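Local coordinates for DUF1780 domain-containing protein (Pseudomonas aeruginosa, PDB 1Y0K) that is of unknown function but belongs to a putative endonuclease family of the PD-(D/E)XK clan, so it may act on nucleic acids, at residues S22-R25 against K26-E30; G54-P57 against P58-L61. All coordinates share one frame; numbering follows the deposited sequence.

Overall arrangement
Contact 1 (22-25 with 26-30) is the break between helices 3-23 and 26-40, and contact 2 (54-57 with 58-61) is the proline turn leading into strand 60-62 of the mixed sheet. In the PD-(D/E)XK clan a Pro-Asp pair and a nearby acidic residue typically mark the metal site; the close approach of Asp59 OD2 to Glu68 OE1, just after Pro58, is consistent with that pattern, so contact 2 may border such a site. The two centres lie about 15 Å apart, yet Lys26, Trp27 and Glu30 of contact 1 meet Gln56, Asp59 and Val60: Trp27 NE1 makes a probable hydrogen bond of 2.9 Å to Asp59 O, and Glu30 OE1 packs 3.6 Å from Asp59 CB.

Contact 1 of 2, residues S22-R25 against K26-E30; sequences SNAR and KWDRE
Arg29 N donates to Arg25 O over 2.8 Å with an N-H...O angle of 156°, the first i to i+4 bond of helix 26-40. Arg25 is the N-cap of that helix, at a short break after helix 3-23, and is reached through the extended backbone of Ala24. A water links the N-cap nitrogen to Asp28, accepting from Arg25 N at 3.0 Å and donating to Asp28 OD2 at 2.5 Å, a water-mediated analogue of the return bond in a capping box. CG of Asp28 lies anti to its own N (chi1 -180°), which sends the carboxylate back toward the cap, while OD1 forms a salt bridge with Arg31. Arg29 packs its CB against Ala24 CB and bends at chi3 (49°), folding the guanidinium back over the junction; Arg25 O lies over one of its faces, and NH1 bonds to Leu21 O at the end of the preceding helix. Across the first turn, Lys26 NZ forms a salt bridge with Glu30 OE2 at 2.9 Å, using that oxygen's syn lone pair.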
ATOM      1  N   SER A  22       9.733   0.004  12.567  1.00 29.53           N
ATOM      2  CA  SER A  22      10.668   0.947  13.176  1.00 30.68           C
ATOM      3  C   SER A  22      12.039   0.306  13.407  1.00 31.09           C
ATOM      4  O   SER A  22      13.040   1.011  13.539  1.00 31.71           O
ATOM      5  CB  SER A  22      10.092   1.505  14.483  1.00 30.85           C
ATOM      6  OG  SER A  22      10.011   0.484  15.463  1.00 32.83           O
ATOM      7  N   ASN A  23      12.089  -1.024  13.422  1.00 31.08           N
ATOM      8  CA  ASN A  23      13.340  -1.745  13.671  1.00 31.52           C
ATOM      9  C   ASN A  23      13.920  -2.473  12.453  1.00 31.09           C
ATOM     10  O   ASN A  23      15.040  -2.986  12.506  1.00 31.43           O
ATOM     11  CB  ASN A  23      13.165  -2.722  14.841  1.00 31.95           C
ATOM     12  CG  ASN A  23      12.884  -2.011  16.160  1.00 33.74           C
ATOM     13  OD1 ASN A  23      11.965  -2.385  16.892  1.00 36.70           O
ATOM     14  ND2 ASN A  23      13.669  -0.983  16.466  1.00 34.37           N
ATOM     15  N   ALA A  24      13.157  -2.518  11.363  1.00 30.11           N
ATOM     16  CA  ALA A  24      13.573  -3.227  10.150  1.00 29.38           C
ATOM     17  C   ALA A  24      14.561  -2.396   9.336  1.00 28.79           C
ATOM     18  O   ALA A  24      14.575  -1.170   9.435  1.00 28.85           O
ATOM     19  CB  ALA A  24      12.359  -3.579   9.305  1.00 29.13           C
ATOM     20  N   ARG A  25      15.381  -3.074   8.535  1.00 28.64           N
ATOM     21  CA  ARG A  25      16.279  -2.403   7.595  1.00 28.23           C
ATOM     22  C   ARG A  25      15.491  -1.918   6.380  1.00 27.53           C
ATOM     23  O   ARG A  25      14.445  -2.486   6.066  1.00 26.77           O
ATOM     24  CB  ARG A  25      17.399  -3.352   7.168  1.00 28.82           C
ATOM     25  CG  ARG A  25      18.324  -3.730   8.314  1.00 31.51           C
ATOM     26  CD  ARG A  25      19.328  -4.790   7.901  1.00 35.13           C
ATOM     27  NE  ARG A  25      20.475  -4.797   8.804  1.00 38.47           N
ATOM     28  CZ  ARG A  25      20.545  -5.486   9.938  1.00 40.01           C
ATOM     29  NH1 ARG A  25      19.529  -6.249  10.337  1.00 41.19           N
ATOM     30  NH2 ARG A  25      21.641  -5.411  10.679  1.00 40.51           N
ATOM     31  N   LYS A  26      16.007  -0.893   5.692  1.00 26.70           N
ATOM     32  CA  LYS A  26      15.245  -0.185   4.647  1.00 26.48           C
ATOM     33  C   LYS A  26      14.730  -1.053   3.483  1.00 25.65           C
ATOM     34  O   LYS A  26      13.517  -1.088   3.218  1.00 25.76           O
ATOM     35  CB  LYS A  26      16.012   1.029   4.112  1.00 26.76           C
ATOM     36  CG  LYS A  26      15.187   1.861   3.133  1.00 27.42           C
ATOM     37  CD  LYS A  26      15.945   3.056   2.581  1.00 27.64           C
ATOM     38  CE  LYS A  26      15.082   3.810   1.578  1.00 29.99           C
ATOM     39  NZ  LYS A  26      14.960   3.080   0.286  1.00 31.63           N
ATOM     40  N   TRP A  27      15.629  -1.736   2.780  1.00 24.11           N
ATOM     41  CA  TRP A  27      15.176  -2.546   1.656  1.00 23.20           C
ATOM     42  C   TRP A  27      14.357  -3.745   2.126  1.00 21.98           C
ATOM     43  O   TRP A  27      13.353  -4.101   1.506  1.00 21.78           O
ATOM     44  CB  TRP A  27      16.321  -3.002   0.739  1.00 23.33           C
ATOM     45  CG  TRP A  27      15.758  -3.479  -0.586  1.00 24.11           C
ATOM     46  CD1 TRP A  27      15.313  -2.697  -1.620  1.00 23.90           C
ATOM     47  CD2 TRP A  27      15.546  -4.834  -0.991  1.00 23.35           C
ATOM     48  NE1 TRP A  27      14.847  -3.484  -2.644  1.00 23.48           N
ATOM     49  CE2 TRP A  27      14.973  -4.800  -2.285  1.00 23.91           C
ATOM     50  CE3 TRP A  27      15.784  -6.078  -0.386  1.00 24.45           C
ATOM     51  CZ2 TRP A  27      14.644  -5.959  -2.990  1.00 23.45           C
ATOM     52  CZ3 TRP A  27      15.453  -7.233  -1.090  1.00 24.42           C
ATOM     53  CH2 TRP A  27      14.887  -7.163  -2.375  1.00 23.80           C
ATOM     54  N   ASP A  28      14.771  -4.348   3.232  1.00 21.16           N
ATOM     55  CA  ASP A  28      14.020  -5.458   3.813  1.00 20.39           C
ATOM     56  C   ASP A  28      12.576  -5.038   4.152  1.00 19.58           C
ATOM     57  O   ASP A  28      11.637  -5.780   3.889  1.00 18.74           O
ATOM     58  CB  ASP A  28      14.730  -5.985   5.055  1.00 21.20           C
ATOM     59  CG  ASP A  28      13.993  -7.144   5.702  1.00 22.84           C
ATOM     60  OD1 ASP A  28      14.015  -8.257   5.129  1.00 24.53           O
ATOM     61  OD2 ASP A  28      13.410  -6.937   6.789  1.00 24.71           O
ATOM     62  N   ARG A  29      12.428  -3.849   4.725  1.00 18.56           N
ATOM     63  CA  ARG A  29      11.127  -3.256   5.035  1.00 18.95           C
ATOM     64  C   ARG A  29      10.264  -3.134   3.778  1.00 17.58           C
ATOM     65  O   ARG A  29       9.083  -3.487   3.785  1.00 17.00           O
ATOM     66  CB  ARG A  29      11.354  -1.860   5.626  1.00 20.13           C
ATOM     67  CG  ARG A  29      10.196  -1.259   6.383  1.00 24.09           C
ATOM     68  CD  ARG A  29      10.704  -0.198   7.353  1.00 28.30           C
ATOM     69  NE  ARG A  29      11.614   0.742   6.703  1.00 32.05           N
ATOM     70  CZ  ARG A  29      12.539   1.460   7.331  1.00 33.08           C
ATOM     71  NH1 ARG A  29      12.706   1.356   8.651  1.00 33.30           N
ATOM     72  NH2 ARG A  29      13.302   2.285   6.630  1.00 32.95           N
ATOM     73  N   GLU A  30      10.861  -2.609   2.711  1.00 17.11           N
ATOM     74  CA  GLU A  30      10.164  -2.412   1.443  1.00 16.36           C
ATOM     75  C   GLU A  30       9.787  -3.741   0.798  1.00 16.22           C
ATOM     76  O   GLU A  30       8.661  -3.898   0.308  1.00 16.23           O
ATOM     77  CB  GLU A  30      10.999  -1.532   0.505  1.00 17.41           C
ATOM     78  CG  GLU A  30      11.020  -0.078   0.966  1.00 18.23           C
ATOM     79  CD  GLU A  30      12.276   0.679   0.570  1.00 22.81           C
ATOM     80  OE1 GLU A  30      13.148   0.115  -0.133  1.00 22.90           O
ATOM     81  OE2 GLU A  30      12.395   1.854   0.992  1.00 23.45           O
TER
HETATM   82  O   HOH W   1      14.897  -5.988   8.558  1.00 29.98           O

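Contact 2 of 2, residues G54-P57 against P58-L61; sequences GEQP and PDVL
Gln56 CG rests 3.3 Å from Pro58 O across the cis-proline turn that leads into strand 60-62 of the mixed sheet, a turn built on two consecutive cis peptides, Gln56-Pro57 and Pro57-Pro58. The same carbonyl receives CA-H...O contacts from Gln56 CA (3.5 Å, 147° at H) and, more bent, from Pro57 CA. These weak donors matter because Pro58 O is buried with no conventional hydrogen-bond partner. The cis geometry also draws the two proline rings together, with Pro57 CB only 3.4 Å from Pro58 CA, tighter than usual van der Waals contact. Over the turn, the side chains of Gln56 and Asp59 cross at about a right angle, their amide and carboxylate planes 65° apart. Gln56 has CG beside its backbone N (chi1 -68°), and from there the extended chain carries OE1 to 3.8 Å from Asp59 OD1. These two acceptors cannot bond each other directly; a water lies near both, 2.7 Å from Asp59 OD1 and, more weakly, 3.3 Å from Gln56 OE1.

Farther out, Asp59 and Val60 both face Phe67 in a classic beta bulge where strand 60-62 begins beside strand 65-73. Helix 119-132 backs the other end of the turn: Arg132 NH2 bonds to Gln56 O, and Tyr129 packs on the Pro57 ring. The Asp59 carboxylate is fixed from the adjoining strand, where Val69 N donates to OD2.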
ATOM      1  N   GLY A  54      18.892  -0.627 -10.261  1.00 25.50           N
ATOM      2  CA  GLY A  54      20.110   0.187 -10.277  1.00 26.68           C
ATOM      3  C   GLY A  54      19.891   1.584  -9.718  1.00 27.19           C
ATOM      4  O   GLY A  54      20.697   2.081  -8.921  1.00 27.66           O
ATOM      5  N   GLU A  55      18.800   2.218 -10.140  1.00 27.41           N
ATOM      6  CA  GLU A  55      18.461   3.558  -9.677  1.00 27.79           C
ATOM      7  C   GLU A  55      17.091   3.525  -9.050  1.00 26.78           C
ATOM      8  O   GLU A  55      16.189   2.874  -9.575  1.00 26.84           O
ATOM      9  CB  GLU A  55      18.426   4.560 -10.834  1.00 28.32           C
ATOM     10  CG  GLU A  55      19.720   4.700 -11.593  1.00 31.89           C
ATOM     11  CD  GLU A  55      20.774   5.518 -10.863  1.00 34.56           C
ATOM     12  OE1 GLU A  55      20.429   6.547 -10.238  1.00 38.16           O
ATOM     13  OE2 GLU A  55      21.959   5.133 -10.932  1.00 36.94           O
ATOM     14  N   GLN A  56      16.944   4.223  -7.931  1.00 25.59           N
ATOM     15  CA  GLN A  56      15.622   4.496  -7.370  1.00 24.94           C
ATOM     16  C   GLN A  56      15.096   5.796  -7.984  1.00 23.79           C
ATOM     17  O   GLN A  56      15.865   6.753  -8.189  1.00 24.30           O
ATOM     18  CB  GLN A  56      15.678   4.598  -5.840  1.00 25.09           C
ATOM     19  CG  GLN A  56      15.995   3.297  -5.122  1.00 28.43           C
ATOM     20  CD  GLN A  56      16.532   3.519  -3.715  1.00 32.52           C
ATOM     21  OE1 GLN A  56      15.946   4.255  -2.917  1.00 36.17           O
ATOM     22  NE2 GLN A  56      17.646   2.874  -3.399  1.00 35.12           N
ATOM     23  N   PRO A  57      13.795   5.848  -8.306  1.00 22.29           N
ATOM     24  CA  PRO A  57      12.768   4.815  -8.130  1.00 20.87           C
ATOM     25  C   PRO A  57      12.847   3.768  -9.246  1.00 19.86           C
ATOM     26  O   PRO A  57      13.455   4.039 -10.289  1.00 20.74           O
ATOM     27  CB  PRO A  57      11.469   5.610  -8.247  1.00 20.60           C
ATOM     28  CG  PRO A  57      11.813   6.741  -9.187  1.00 21.08           C
ATOM     29  CD  PRO A  57      13.253   7.067  -8.938  1.00 22.01           C
ATOM     30  N   PRO A  58      12.219   2.600  -9.057  1.00 18.73           N
ATOM     31  CA  PRO A  58      11.437   2.199  -7.881  1.00 17.76           C
ATOM     32  C   PRO A  58      12.302   1.599  -6.767  1.00 17.31           C
ATOM     33  O   PRO A  58      13.519   1.818  -6.743  1.00 17.13           O
ATOM     34  CB  PRO A  58      10.495   1.142  -8.460  1.00 17.84           C
ATOM     35  CG  PRO A  58      11.345   0.460  -9.517  1.00 18.40           C
ATOM     36  CD  PRO A  58      12.236   1.541 -10.086  1.00 18.62           C
ATOM     37  N   ASP A  59      11.677   0.845  -5.860  1.00 16.14           N
ATOM     38  CA  ASP A  59      12.380   0.224  -4.730  1.00 15.71           C
ATOM     39  C   ASP A  59      12.580  -1.268  -4.909  1.00 15.50           C
ATOM     40  O   ASP A  59      13.660  -1.797  -4.613  1.00 15.05           O
ATOM     41  CB  ASP A  59      11.626   0.462  -3.419  1.00 15.88           C
ATOM     42  CG  ASP A  59      11.510   1.933  -3.074  1.00 17.42           C
ATOM     43  OD1 ASP A  59      12.550   2.636  -3.042  1.00 18.08           O
ATOM     44  OD2 ASP A  59      10.376   2.391  -2.827  1.00 15.84           O
ATOM     45  N   VAL A  60      11.532  -1.943  -5.369  1.00 14.65           N
ATOM     46  CA  VAL A  60      11.524  -3.395  -5.457  1.00 14.79           C
ATOM     47  C   VAL A  60      10.974  -3.832  -6.803  1.00 14.71           C
ATOM     48  O   VAL A  60       9.849  -3.472  -7.173  1.00 15.12           O
ATOM     49  CB  VAL A  60      10.676  -4.024  -4.313  1.00 14.09           C
ATOM     50  CG1 VAL A  60      10.587  -5.543  -4.470  1.00 14.97           C
ATOM     51  CG2 VAL A  60      11.243  -3.648  -2.937  1.00 14.55           C
ATOM     52  N   LEU A  61      11.771  -4.614  -7.534  1.00 15.20           N
ATOM     53  CA  LEU A  61      11.319  -5.223  -8.781  1.00 15.42           C
ATOM     54  C   LEU A  61      10.729  -6.600  -8.516  1.00 15.63           C
ATOM     55  O   LEU A  61      11.296  -7.391  -7.767  1.00 15.95           O
ATOM     56  CB  LEU A  61      12.472  -5.341  -9.794  1.00 15.78           C
ATOM     57  CG  LEU A  61      13.309  -4.080 -10.081  1.00 16.01           C
ATOM     58  CD1 LEU A  61      14.510  -4.407 -10.973  1.00 17.44           C
ATOM     59  CD2 LEU A  61      12.467  -2.995 -10.728  1.00 18.24           C
TER
HETATM   60  O   HOH W   2      13.082   4.491  -1.206  1.00 35.03           O